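Local coordinates for protein beta-ketoacyl synthase (Pseudomonas aeruginosa, PDB 4CW4) that catalyses the condensation of acetyl-CoA with malonyl-ACP to acetoacetyl-ACP, the priming step of bacterial fatty acid synthesis, at residues G227-Q232 with S281-C286; N236-L241 with L258-M263; A287-N292 with V310-A315; F361-S366 with H477-A482. All blocks are in the same frame, centred on the assembly; numbering follows the deposited sequence. Where two conformers were deposited one is given.

Contact 1 of 4, residues G227-Q232 with S281-C286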
loop_
_atom_site.group_PDB
_atom_site.type_symbol
_atom_site.label_atom_id
_atom_site.label_comp_id
_atom_site.label_asym_id
_atom_site.label_seq_id
_atom_site.Cartn_x
_atom_site.Cartn_y
_atom_site.Cartn_z
ATOM N N GLY A 227 -5.297 -5.519 -2.138
ATOM C CA GLY A 227 -3.854 -5.332 -2.094
ATOM C C GLY A 227 -3.147 -6.395 -1.274
ATOM O O GLY A 227 -3.752 -7.382 -0.850
ATOM N N SER A 228 -1.844 -6.200 -1.093
ATOM C CA SER A 228 -0.999 -7.060 -0.249
ATOM C C SER A 228 -0.124 -6.142 0.594
ATOM O O SER A 228 0.059 -4.969 0.241
ATOM C CB SER A 228 -0.102 -7.953 -1.109
ATOM O OG SER A 228 0.776 -7.166 -1.918
ATOM N N ILE A 229 0.408 -6.635 1.710
ATOM C CA ILE A 229 1.395 -5.838 2.439
ATOM C C ILE A 229 2.832 -6.046 1.993
ATOM O O ILE A 229 3.647 -5.154 2.180
ATOM C CB ILE A 229 1.335 -5.960 3.986
ATOM C CG1 ILE A 229 1.750 -7.347 4.497
ATOM C CG2 ILE A 229 -0.043 -5.551 4.489
ATOM C CD1 ILE A 229 1.832 -7.395 6.045
ATOM N N MET A 230 3.162 -7.209 1.428
ATOM C CA MET A 230 4.557 -7.471 1.040
ATOM C C MET A 230 4.954 -6.931 -0.329
ATOM O O MET A 230 6.148 -6.807 -0.601
ATOM C CB MET A 230 4.871 -8.970 1.051
ATOM C CG MET A 230 4.608 -9.701 2.361
ATOM S SD MET A 230 5.535 -9.074 3.776
ATOM C CE MET A 230 7.181 -9.268 3.160
ATOM N N SER A 231 3.961 -6.585 -1.154
ATOM C CA SER A 231 4.072 -6.578 -2.623
ATOM C C SER A 231 4.139 -8.047 -3.056
ATOM O O SER A 231 4.259 -8.941 -2.213
ATOM C CB SER A 231 5.299 -5.802 -3.135
ATOM O OG SER A 231 5.350 -4.487 -2.591
ATOM N N GLN A 232 4.041 -8.315 -4.354
ATOM C CA GLN A 232 4.181 -9.679 -4.853
ATOM C C GLN A 232 5.673 -9.945 -5.006
ATOM O O GLN A 232 6.319 -9.379 -5.892
ATOM C CB GLN A 232 3.429 -9.887 -6.173
ATOM C CG GLN A 232 1.886 -9.900 -6.033
ATOM C CD GLN A 232 1.322 -8.531 -5.708
ATOM O OE1 GLN A 232 0.737 -8.322 -4.645
ATOM N NE2 GLN A 232 1.468 -7.606 -6.632
ATOM N N SER A 281 -5.819 0.741 -2.550
ATOM C CA SER A 281 -5.241 -0.361 -1.800
ATOM C C SER A 281 -4.652 0.212 -0.537
ATOM O O SER A 281 -3.667 0.939 -0.598
ATOM C CB SER A 281 -4.145 -1.055 -2.615
ATOM O OG SER A 281 -4.619 -1.532 -3.870
ATOM N N ILE A 282 -5.258 -0.134 0.599
ATOM C CA ILE A 282 -4.889 0.453 1.878
ATOM C C ILE A 282 -4.142 -0.556 2.712
ATOM O O ILE A 282 -4.602 -1.667 2.871
ATOM C CB ILE A 282 -6.113 0.967 2.631
ATOM C CG1 ILE A 282 -6.989 1.769 1.669
ATOM C CG2 ILE A 282 -5.687 1.809 3.827
ATOM C CD1 ILE A 282 -8.187 2.409 2.292
ATOM N N THR A 283 -2.950 -0.203 3.188
ATOM C CA THR A 283 -2.209 -1.083 4.086
ATOM C C THR A 283 -2.091 -0.548 5.513
ATOM O O THR A 283 -2.062 0.661 5.766
ATOM C CB THR A 283 -0.808 -1.407 3.533
ATOM O OG1 THR A 283 -0.115 -0.200 3.212
ATOM C CG2 THR A 283 -0.914 -2.235 2.293
ATOM N N GLY A 284 -2.056 -1.510 6.424
ATOM C CA GLY A 284 -1.915 -1.298 7.847
ATOM C C GLY A 284 -1.314 -2.551 8.457
ATOM O O GLY A 284 -1.829 -3.083 9.435
ATOM N N ALA A 285 -0.265 -3.058 7.822
ATOM C CA ALA A 285 0.382 -4.277 8.274
ATOM C C ALA A 285 -0.650 -5.410 8.440
ATOM O O ALA A 285 -1.483 -5.625 7.554
ATOM C CB ALA A 285 1.192 -4.015 9.549
ATOM N N CYS A 286 -0.601 -6.125 9.539
ATOM C CA CYS A 286 -1.422 -7.298 9.618
ATOM C C CYS A 286 -2.909 -6.994 9.991
ATOM O O CYS A 286 -3.711 -7.929 10.132
ATOM C CB CYS A 286 -0.690 -8.330 10.490
ATOM S SG CYS A 286 0.736 -9.143 9.600
#
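The flat groups here are amides and peptides rather than rings. The carboxamide of Gln232 takes a hydrogen bond on its OE1 from Ser228 OG at 3.0 Å, the hydroxyl sitting 30° above the carbonyl plane; its NE2 is held by Leu258 O and Phe260 O, so the amide ties Ser228 to the 258-260 backbone. Across the contact, the carbonyl of Ala285 meets Ile229, whose CG2 lies 3.4 Å from Ala285 O, and the carbonyl of Ser228 meets the methyl of Thr283, with Ser228 O 3.6 Å from Thr283 CG2. Ile229 has CG1 in the crowded place between backbone N and carbonyl carbon (chi1 68°), which sets CG2 against the carbonyl of Ala285, just past the strand, and carries CD1 on to 4.1 Å from Cys286 SG. The two branches of one aliphatic chain thus cover the turn and the thiol. Thr283 splits its roles: CG2 stays with the loop, while OG1 bonds Asn261 of the second subunit. Gly227 suits its place because its backbone (phi 131°) is one that only glycine adopts easily, and because a side chain would press on Ser281 CB. Strand 281-283 also pairs antiparallel with a strand of the second subunit. Strand, sharp turn and helix start around the probable nucleophile Cys286 form the nucleophile elbow typical of thiolase-fold ketosynthases.

Contact 2 of 4, residues N236-L241 with L258-M263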
loop_
_atom_site.group_PDB
_atom_site.type_symbol
_atom_site.label_atom_id
_atom_site.label_comp_id
_atom_site.label_asym_id
_atom_site.label_seq_id
_atom_site.Cartn_x
_atom_site.Cartn_y
_atom_site.Cartn_z
ATOM N N ASN A 236 7.891 -13.713 -10.572
ATOM C CA ASN A 236 7.135 -12.966 -11.578
ATOM C C ASN A 236 6.824 -11.529 -11.180
ATOM O O ASN A 236 6.295 -10.769 -11.989
ATOM C CB ASN A 236 5.808 -13.670 -11.909
ATOM C CG ASN A 236 5.992 -14.846 -12.818
ATOM O OD1 ASN A 236 6.976 -14.940 -13.549
ATOM N ND2 ASN A 236 5.031 -15.742 -12.799
ATOM N N GLY A 237 7.119 -11.167 -9.931
ATOM C CA GLY A 237 6.926 -9.809 -9.446
ATOM C C GLY A 237 8.226 -9.205 -8.951
ATOM O O GLY A 237 9.270 -9.264 -9.651
ATOM N N PHE A 238 8.183 -8.611 -7.756
ATOM C CA PHE A 238 9.351 -7.908 -7.222
ATOM C C PHE A 238 10.507 -8.858 -6.872
ATOM O O PHE A 238 11.639 -8.404 -6.702
ATOM C CB PHE A 238 9.021 -7.060 -5.990
ATOM C CG PHE A 238 8.394 -5.709 -6.281
ATOM C CD1 PHE A 238 7.990 -5.340 -7.557
ATOM C CD2 PHE A 238 8.214 -4.805 -5.250
ATOM C CE1 PHE A 238 7.407 -4.095 -7.804
ATOM C CE2 PHE A 238 7.632 -3.557 -5.493
ATOM C CZ PHE A 238 7.232 -3.204 -6.771
ATOM N N GLY A 239 10.257 -10.155 -6.746
ATOM C CA GLY A 239 11.379 -11.075 -6.610
ATOM C C GLY A 239 12.263 -11.005 -7.844
ATOM O O GLY A 239 13.482 -10.859 -7.744
ATOM N N GLY A 240 11.651 -11.092 -9.024
ATOM C CA GLY A 240 12.391 -10.984 -10.277
ATOM C C GLY A 240 13.044 -9.625 -10.407
ATOM O O GLY A 240 14.195 -9.484 -10.855
ATOM N N LEU A 241 12.317 -8.588 -10.006
ATOM C CA LEU A 241 12.867 -7.238 -10.064
ATOM C C LEU A 241 14.140 -7.132 -9.248
ATOM O O LEU A 241 15.138 -6.567 -9.710
ATOM C CB LEU A 241 11.854 -6.223 -9.535
ATOM C CG LEU A 241 12.289 -4.746 -9.452
ATOM C CD1 LEU A 241 12.504 -4.188 -10.838
ATOM C CD2 LEU A 241 11.261 -3.907 -8.694
ATOM N N LEU A 258 3.789 -5.864 -12.196
ATOM C CA LEU A 258 2.969 -6.879 -11.556
ATOM C C LEU A 258 3.350 -7.100 -10.084
ATOM O O LEU A 258 2.636 -7.767 -9.345
ATOM C CB LEU A 258 3.008 -8.192 -12.340
ATOM C CG LEU A 258 2.451 -8.134 -13.769
ATOM C CD1 LEU A 258 2.378 -9.551 -14.358
ATOM C CD2 LEU A 258 1.095 -7.464 -13.813
ATOM N N GLY A 259 4.456 -6.520 -9.645
ATOM C CA GLY A 259 4.833 -6.607 -8.251
ATOM C C GLY A 259 4.146 -5.616 -7.334
ATOM O O GLY A 259 4.062 -5.871 -6.133
ATOM N N PHE A 260 3.650 -4.504 -7.876
ATOM C CA PHE A 260 3.077 -3.451 -7.036
ATOM C C PHE A 260 1.980 -3.983 -6.123
ATOM O O PHE A 260 1.137 -4.795 -6.534
ATOM C CB PHE A 260 2.467 -2.335 -7.872
ATOM C CG PHE A 260 3.476 -1.465 -8.536
ATOM C CD1 PHE A 260 4.356 -0.704 -7.784
ATOM C CD2 PHE A 260 3.585 -1.423 -9.901
ATOM C CE1 PHE A 260 5.293 0.086 -8.380
ATOM C CE2 PHE A 260 4.533 -0.625 -10.490
ATOM C CZ PHE A 260 5.378 0.132 -9.725
ATOM N N ASN A 261 1.962 -3.478 -4.895
ATOM C CA ASN A 261 1.005 -3.966 -3.892
ATOM C C ASN A 261 -0.447 -3.662 -4.222
ATOM O O ASN A 261 -1.341 -4.237 -3.608
ATOM C CB ASN A 261 1.388 -3.511 -2.475
ATOM C CG ASN A 261 0.760 -2.202 -2.083
ATOM O OD1 ASN A 261 0.739 -1.235 -2.845
ATOM N ND2 ASN A 261 0.247 -2.167 -0.863
ATOM N N SER A 262 -0.676 -2.776 -5.191
ATOM C CA SER A 262 -2.038 -2.483 -5.651
ATOM C C SER A 262 -2.576 -3.457 -6.682
ATOM O O SER A 262 -3.759 -3.421 -7.013
ATOM C CB SER A 262 -2.105 -1.073 -6.237
ATOM O OG SER A 262 -1.244 -0.965 -7.373
ATOM N N MET A 263 -1.717 -4.320 -7.210
ATOM C CA MET A 263 -2.124 -5.150 -8.331
ATOM C C MET A 263 -3.247 -6.150 -8.048
ATOM O O MET A 263 -4.019 -6.442 -8.959
ATOM C CB MET A 263 -0.910 -5.808 -8.985
ATOM C CG MET A 263 -0.117 -4.787 -9.769
ATOM S SD MET A 263 -0.899 -4.468 -11.388
ATOM C CE MET A 263 -0.361 -2.793 -11.728
#
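Leu258 opens the segment with a loose touch, its CB lying 4.2 Å from Asn236 O. At Gly259 the two backbones come closest, Gly259 CA standing 4.0 Å from Gly237 CA, an approach that two residues without side chains permit. The direction in which a CB on Gly259 would project is filled by the ring of Phe238, whose CD1 is 3.5 Å from Gly259 CA. That ring lies with one face over the Gly259 backbone, the carbonyl C being 3.6 Å above the plane near the rim, while Leu241 CD2 covers the opposite face. Phe238 reaches there with CG beside its own backbone N (chi1 -80°). Phe260 follows with its CB turned away from 236-241, yet its ring still receives the edge of Phe238: centroids are 5.7 Å apart, planes at 73°, and Phe238 CZ is 3.9 Å from Phe260 CD1. From Phe260 to Met263 the chain makes a type I turn, closed by Met263 N to Phe260 O at 3.0 Å, and at its second position Asn261 reaches Ser228 O with ND2. Phe260 packs on Met230 of the second subunit too. The result is a glycine N-cap at helix 238-243 joined by a T-shaped aromatic pair to the turn leading into helix 263-273, at the dimer interface of the ketosynthase fold.

Contact 3 of 4, residues A287-N292 with V310-A315; sequences ATFLYN and VGNSEA
Asn312 has more surface buried here than any other residue of the two segments, followed by Val310 and Phe289. The carboxamide of Asn312 points from the strand into the first turn of the helix, where OD1 presses against the backbone of Phe289, 3.1 Å from its CA, and lies in plane at the edge of its ring; ring and amide planes stand 76° apart. The same OD1 receives a weak hydrogen bond from Asn292 ND2 at 3.4 Å, the two amides meeting tip to tip. A second weak bond runs from Asn292 ND2 to Gly311 O at 3.2 Å, so one amide nitrogen leans on two carbonyl oxygens. Stronger partners lie beyond: Asn312 ND2 bonds Gly227 O, and Asn292 OD1 takes Ile282 N. Asparagine suits both places, since each amide can give and accept in a buried setting. Next to this polar patch, Val310 supplies an apolar one. With CG1 anti to its backbone N (chi1 -172°), it sets this methyl 3.7 Å from Phe289 CE1 and 3.7 Å from Asn292 CB. Phe289, its CG also anti to N, meets the strand with its ring edge, CD1 lying 3.8 Å from Gly311 CA. The axes of helix 288-292 and strand 310-314 approach to 7.7 Å and run at 149°, roughly antiparallel. Helix 482-496 packs on Phe289 from beyond the segments, and strand 307-314 lies between strands 222-225 and 366-374.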
loop_
_atom_site.group_PDB
_atom_site.type_symbol
_atom_site.label_atom_id
_atom_site.label_comp_id
_atom_site.label_asym_id
_atom_site.label_seq_id
_atom_site.Cartn_x
_atom_site.Cartn_y
_atom_site.Cartn_z
ATOM N N ALA A 287 -3.278 -5.696 10.042
ATOM C CA ALA A 287 -4.675 -5.236 10.138
ATOM C C ALA A 287 -5.237 -4.721 8.822
ATOM O O ALA A 287 -6.325 -4.170 8.770
ATOM C CB ALA A 287 -4.798 -4.186 11.199
ATOM N N THR A 288 -4.497 -4.930 7.739
ATOM C CA THR A 288 -4.816 -4.338 6.445
ATOM C C THR A 288 -6.259 -4.542 5.961
ATOM O O THR A 288 -6.879 -3.589 5.478
ATOM C CB THR A 288 -3.792 -4.835 5.389
ATOM O OG1 THR A 288 -2.555 -4.142 5.571
ATOM C CG2 THR A 288 -4.268 -4.631 3.963
ATOM N N PHE A 289 -6.813 -5.748 6.059
ATOM C CA PHE A 289 -8.146 -5.909 5.501
ATOM C C PHE A 289 -9.151 -4.977 6.165
ATOM O O PHE A 289 -10.010 -4.437 5.492
ATOM C CB PHE A 289 -8.628 -7.361 5.551
ATOM C CG PHE A 289 -10.098 -7.494 5.303
ATOM C CD1 PHE A 289 -10.606 -7.443 4.020
ATOM C CD2 PHE A 289 -10.975 -7.626 6.357
ATOM C CE1 PHE A 289 -11.941 -7.552 3.792
ATOM C CE2 PHE A 289 -12.331 -7.730 6.128
ATOM C CZ PHE A 289 -12.814 -7.688 4.845
ATOM N N LEU A 290 -9.037 -4.784 7.474
ATOM C CA LEU A 290 -9.937 -3.884 8.166
ATOM C C LEU A 290 -9.732 -2.437 7.712
ATOM O O LEU A 290 -10.677 -1.669 7.706
ATOM C CB LEU A 290 -9.805 -4.026 9.690
ATOM C CG LEU A 290 -10.331 -5.338 10.300
ATOM C CD1 LEU A 290 -10.196 -5.317 11.820
ATOM C CD2 LEU A 290 -11.776 -5.560 9.912
ATOM N N TYR A 291 -8.507 -2.058 7.344
ATOM C CA TYR A 291 -8.292 -0.738 6.777
ATOM C C TYR A 291 -9.026 -0.560 5.438
ATOM O O TYR A 291 -9.668 0.471 5.194
ATOM C CB TYR A 291 -6.793 -0.468 6.600
ATOM C CG TYR A 291 -5.983 -0.203 7.861
ATOM C CD1 TYR A 291 -6.161 -0.921 9.020
ATOM C CD2 TYR A 291 -5.004 0.765 7.865
ATOM C CE1 TYR A 291 -5.402 -0.668 10.155
ATOM C CE2 TYR A 291 -4.239 1.017 8.985
ATOM C CZ TYR A 291 -4.448 0.297 10.130
ATOM O OH TYR A 291 -3.702 0.532 11.265
ATOM N N ASN A 292 -8.971 -1.577 4.584
ATOM C CA ASN A 292 -9.742 -1.556 3.348
ATOM C C ASN A 292 -11.246 -1.532 3.671
ATOM O O ASN A 292 -12.033 -0.859 3.007
ATOM C CB ASN A 292 -9.415 -2.785 2.483
ATOM C CG ASN A 292 -8.138 -2.631 1.683
ATOM O OD1 ASN A 292 -7.736 -1.525 1.314
ATOM N ND2 ASN A 292 -7.517 -3.759 1.380
ATOM N N VAL A 310 -14.396 -5.694 -1.289
ATOM C CA VAL A 310 -13.327 -5.435 -0.328
ATOM C C VAL A 310 -12.622 -6.736 0.006
ATOM O O VAL A 310 -13.268 -7.726 0.326
ATOM C CB VAL A 310 -13.874 -4.882 1.008
ATOM C CG1 VAL A 310 -12.729 -4.441 1.910
ATOM C CG2 VAL A 310 -14.856 -3.729 0.800
ATOM N N GLY A 311 -11.304 -6.745 -0.049
ATOM C CA GLY A 311 -10.589 -7.956 0.302
ATOM C C GLY A 311 -9.090 -7.752 0.243
ATOM O O GLY A 311 -8.602 -6.617 0.321
ATOM N N ASN A 312 -8.359 -8.848 0.090
ATOM C CA ASN A 312 -6.902 -8.814 0.020
ATOM C C ASN A 312 -6.415 -10.126 -0.576
ATOM O O ASN A 312 -7.152 -11.120 -0.639
ATOM C CB ASN A 312 -6.297 -8.631 1.418
ATOM C CG ASN A 312 -6.294 -7.192 1.889
ATOM O OD1 ASN A 312 -7.027 -6.820 2.809
ATOM N ND2 ASN A 312 -5.464 -6.376 1.270
ATOM N N SER A 313 -5.154 -10.131 -0.996
ATOM C CA SER A 313 -4.514 -11.324 -1.482
ATOM C C SER A 313 -3.048 -11.293 -1.090
ATOM O O SER A 313 -2.345 -10.339 -1.419
ATOM C CB SER A 313 -4.601 -11.417 -2.991
ATOM O OG SER A 313 -4.052 -12.666 -3.386
ATOM N N GLU A 314 -2.610 -12.310 -0.377
ATOM C CA GLU A 314 -1.230 -12.417 0.060
ATOM C C GLU A 314 -0.746 -13.847 -0.146
ATOM O O GLU A 314 -1.388 -14.802 0.281
ATOM C CB GLU A 314 -1.074 -12.019 1.531
ATOM C CG GLU A 314 0.357 -11.672 1.914
ATOM C CD GLU A 314 0.643 -10.190 1.881
ATOM O OE1 GLU A 314 -0.105 -9.403 2.491
ATOM O OE2 GLU A 314 1.661 -9.803 1.284
ATOM N N ALA A 315 0.407 -13.975 -0.799
ATOM C CA ALA A 315 1.043 -15.252 -1.056
ATOM C C ALA A 315 2.517 -15.118 -0.659
ATOM O O ALA A 315 3.394 -14.935 -1.495
ATOM C CB ALA A 315 0.904 -15.640 -2.542
#

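Contact 4 of 4, residues F361-S366 with H477-A482; sequences FTLAES and HSLATA
A single beta bridge, flanked by side-chain packing, joins two buried loops, one leading into strand 366-374 and the other into helix 482-496. His477 is gripped twice through its backbone: its N bonds Thr362 O at 2.8 Å, nearly along the C=O axis, and its O receives Ala364 N at 3.0 Å from above the carbonyl plane. Its imidazole edge approaches one face of Phe361, with CD2 over the rim, centroids 4.8 Å apart and planes at 55°. Leu479 N gives a hydrogen bond to His477 ND1 at 3.1 Å, which fixes the ring's rotation and would leave the proton of a neutral imidazole on NE2. Leu363 and Leu479 cross obliquely, CD1 of Leu363 3.7 Å from CD1 of Leu479. At the other end small residues suit a tight fit: Ser366 CB is only 3.4 Å from Ser478 CB, and both hydroxyls turn to Asp485. Thr481 OG1 donates to Ser366 O at 3.0 Å, while Ala364 O, without a hydrogen-bond partner, takes a CA-H...O contact from Ser478. This second-shell framework probably helps to position His477 beside Cys286 and His439, the Cys-His-His triad expected of KAS I/II ketosynthases.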
loop_
_atom_site.group_PDB
_atom_site.type_symbol
_atom_site.label_atom_id
_atom_site.label_comp_id
_atom_site.label_asym_id
_atom_site.label_seq_id
_atom_site.Cartn_x
_atom_site.Cartn_y
_atom_site.Cartn_z
ATOM N N PHE A 361 4.177 -16.659 15.306
ATOM C CA PHE A 361 3.118 -16.887 14.353
ATOM C C PHE A 361 3.566 -17.800 13.211
ATOM O O PHE A 361 4.758 -18.085 13.040
ATOM C CB PHE A 361 2.445 -15.564 13.901
ATOM C CG PHE A 361 3.180 -14.740 12.859
ATOM C CD1 PHE A 361 3.015 -14.980 11.508
ATOM C CD2 PHE A 361 3.899 -13.633 13.238
ATOM C CE1 PHE A 361 3.601 -14.190 10.555
ATOM C CE2 PHE A 361 4.508 -12.819 12.272
ATOM C CZ PHE A 361 4.349 -13.114 10.935
ATOM N N THR A 362 2.585 -18.277 12.456
ATOM C CA THR A 362 2.799 -19.094 11.280
ATOM C C THR A 362 2.343 -18.334 10.047
ATOM O O THR A 362 1.203 -17.883 9.971
ATOM C CB THR A 362 1.990 -20.392 11.406
ATOM O OG1 THR A 362 2.552 -21.189 12.454
ATOM C CG2 THR A 362 1.990 -21.190 10.101
ATOM N N LEU A 363 3.240 -18.212 9.081
ATOM C CA LEU A 363 2.966 -17.516 7.843
ATOM C C LEU A 363 1.991 -18.323 6.981
ATOM O O LEU A 363 2.085 -19.542 6.913
ATOM C CB LEU A 363 4.289 -17.328 7.113
ATOM C CG LEU A 363 4.323 -16.425 5.905
ATOM C CD1 LEU A 363 3.999 -15.006 6.296
ATOM C CD2 LEU A 363 5.693 -16.506 5.279
ATOM N N ALA A 364 1.068 -17.637 6.309
ATOM C CA ALA A 364 0.053 -18.282 5.499
ATOM C C ALA A 364 -0.277 -17.462 4.257
ATOM O O ALA A 364 -0.037 -16.256 4.202
ATOM C CB ALA A 364 -1.202 -18.494 6.303
ATOM N N GLU A 365 -0.871 -18.138 3.283
ATOM C CA GLU A 365 -1.402 -17.482 2.090
ATOM C C GLU A 365 -2.927 -17.528 2.087
ATOM O O GLU A 365 -3.543 -18.522 2.467
ATOM C CB GLU A 365 -0.876 -18.171 0.831
ATOM C CG GLU A 365 -1.258 -19.637 0.688
ATOM C CD GLU A 365 -0.618 -20.344 -0.501
ATOM O OE1 GLU A 365 0.215 -19.740 -1.227
ATOM O OE2 GLU A 365 -0.937 -21.527 -0.698
ATOM N N SER A 366 -3.538 -16.444 1.626
ATOM C CA SER A 366 -4.992 -16.356 1.549
ATOM C C SER A 366 -5.391 -15.233 0.642
ATOM O O SER A 366 -4.739 -14.185 0.619
ATOM C CB SER A 366 -5.585 -16.064 2.919
ATOM O OG SER A 366 -7.012 -16.073 2.865
ATOM N N HIS A 477 -1.431 -17.083 9.703
ATOM C CA HIS A 477 -1.488 -15.639 9.596
ATOM C C HIS A 477 -1.197 -15.214 8.164
ATOM O O HIS A 477 -0.053 -15.245 7.721
ATOM C CB HIS A 477 -0.437 -15.068 10.539
ATOM C CG HIS A 477 -0.560 -13.603 10.765
ATOM N ND1 HIS A 477 -1.248 -12.785 9.904
ATOM C CD2 HIS A 477 -0.100 -12.808 11.760
ATOM C CE1 HIS A 477 -1.222 -11.544 10.365
ATOM N NE2 HIS A 477 -0.530 -11.529 11.489
ATOM N N SER A 478 -2.238 -14.824 7.438
ATOM C CA SER A 478 -2.111 -14.462 6.020
ATOM C C SER A 478 -1.840 -12.976 5.791
ATOM O O SER A 478 -2.026 -12.460 4.689
ATOM C CB SER A 478 -3.358 -14.891 5.247
ATOM O OG SER A 478 -4.491 -14.241 5.794
ATOM N N LEU A 479 -1.350 -12.301 6.822
ATOM C CA LEU A 479 -0.770 -10.965 6.672
ATOM C C LEU A 479 -1.881 -9.985 6.268
ATOM O O LEU A 479 -2.795 -9.775 7.059
ATOM C CB LEU A 479 0.426 -10.977 5.713
ATOM C CG LEU A 479 1.575 -11.934 6.063
ATOM C CD1 LEU A 479 2.769 -11.692 5.159
ATOM C CD2 LEU A 479 1.995 -11.848 7.537
ATOM N N ALA A 480 -1.829 -9.392 5.068
ATOM C CA ALA A 480 -2.903 -8.468 4.678
ATOM C C ALA A 480 -4.283 -9.089 4.841
ATOM O O ALA A 480 -5.225 -8.427 5.258
ATOM C CB ALA A 480 -2.759 -7.969 3.235
ATOM N N THR A 481 -4.391 -10.367 4.517
ATOM C CA THR A 481 -5.693 -11.010 4.421
ATOM C C THR A 481 -6.171 -11.541 5.770
ATOM O O THR A 481 -7.269 -12.073 5.872
ATOM C CB THR A 481 -5.601 -12.154 3.391
ATOM O OG1 THR A 481 -4.923 -11.655 2.235
ATOM C CG2 THR A 481 -6.966 -12.683 2.983
ATOM N N ALA A 482 -5.361 -11.367 6.807
ATOM C CA ALA A 482 -5.653 -12.007 8.085
ATOM C C ALA A 482 -7.057 -11.683 8.613
ATOM O O ALA A 482 -7.798 -12.563 9.028
ATOM C CB ALA A 482 -4.626 -11.640 9.113
#

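All four contacts are buried, but contact 2 lies farthest from the chain centre, about 17 Å between centres, whereas contact 3 is about 6 Å away. Contacts 1 and 2 both touch the second subunit and are tied by Gln232, whose O meets Phe238 N. Strand 278-283 of contact 1 leads through the turn with Cys286 into helix 288-301 of contact 3. Contacts 1 and 4 converge on the active site, Cys286 SG facing His477 CE1. Glu314 bridges contacts 1, 3 and 4. Chemistry follows place: aromatic and glycine packing in contact 2, aliphatic in contact 1, buried amides in contact 3, backbone hydrogen bonds in contact 4.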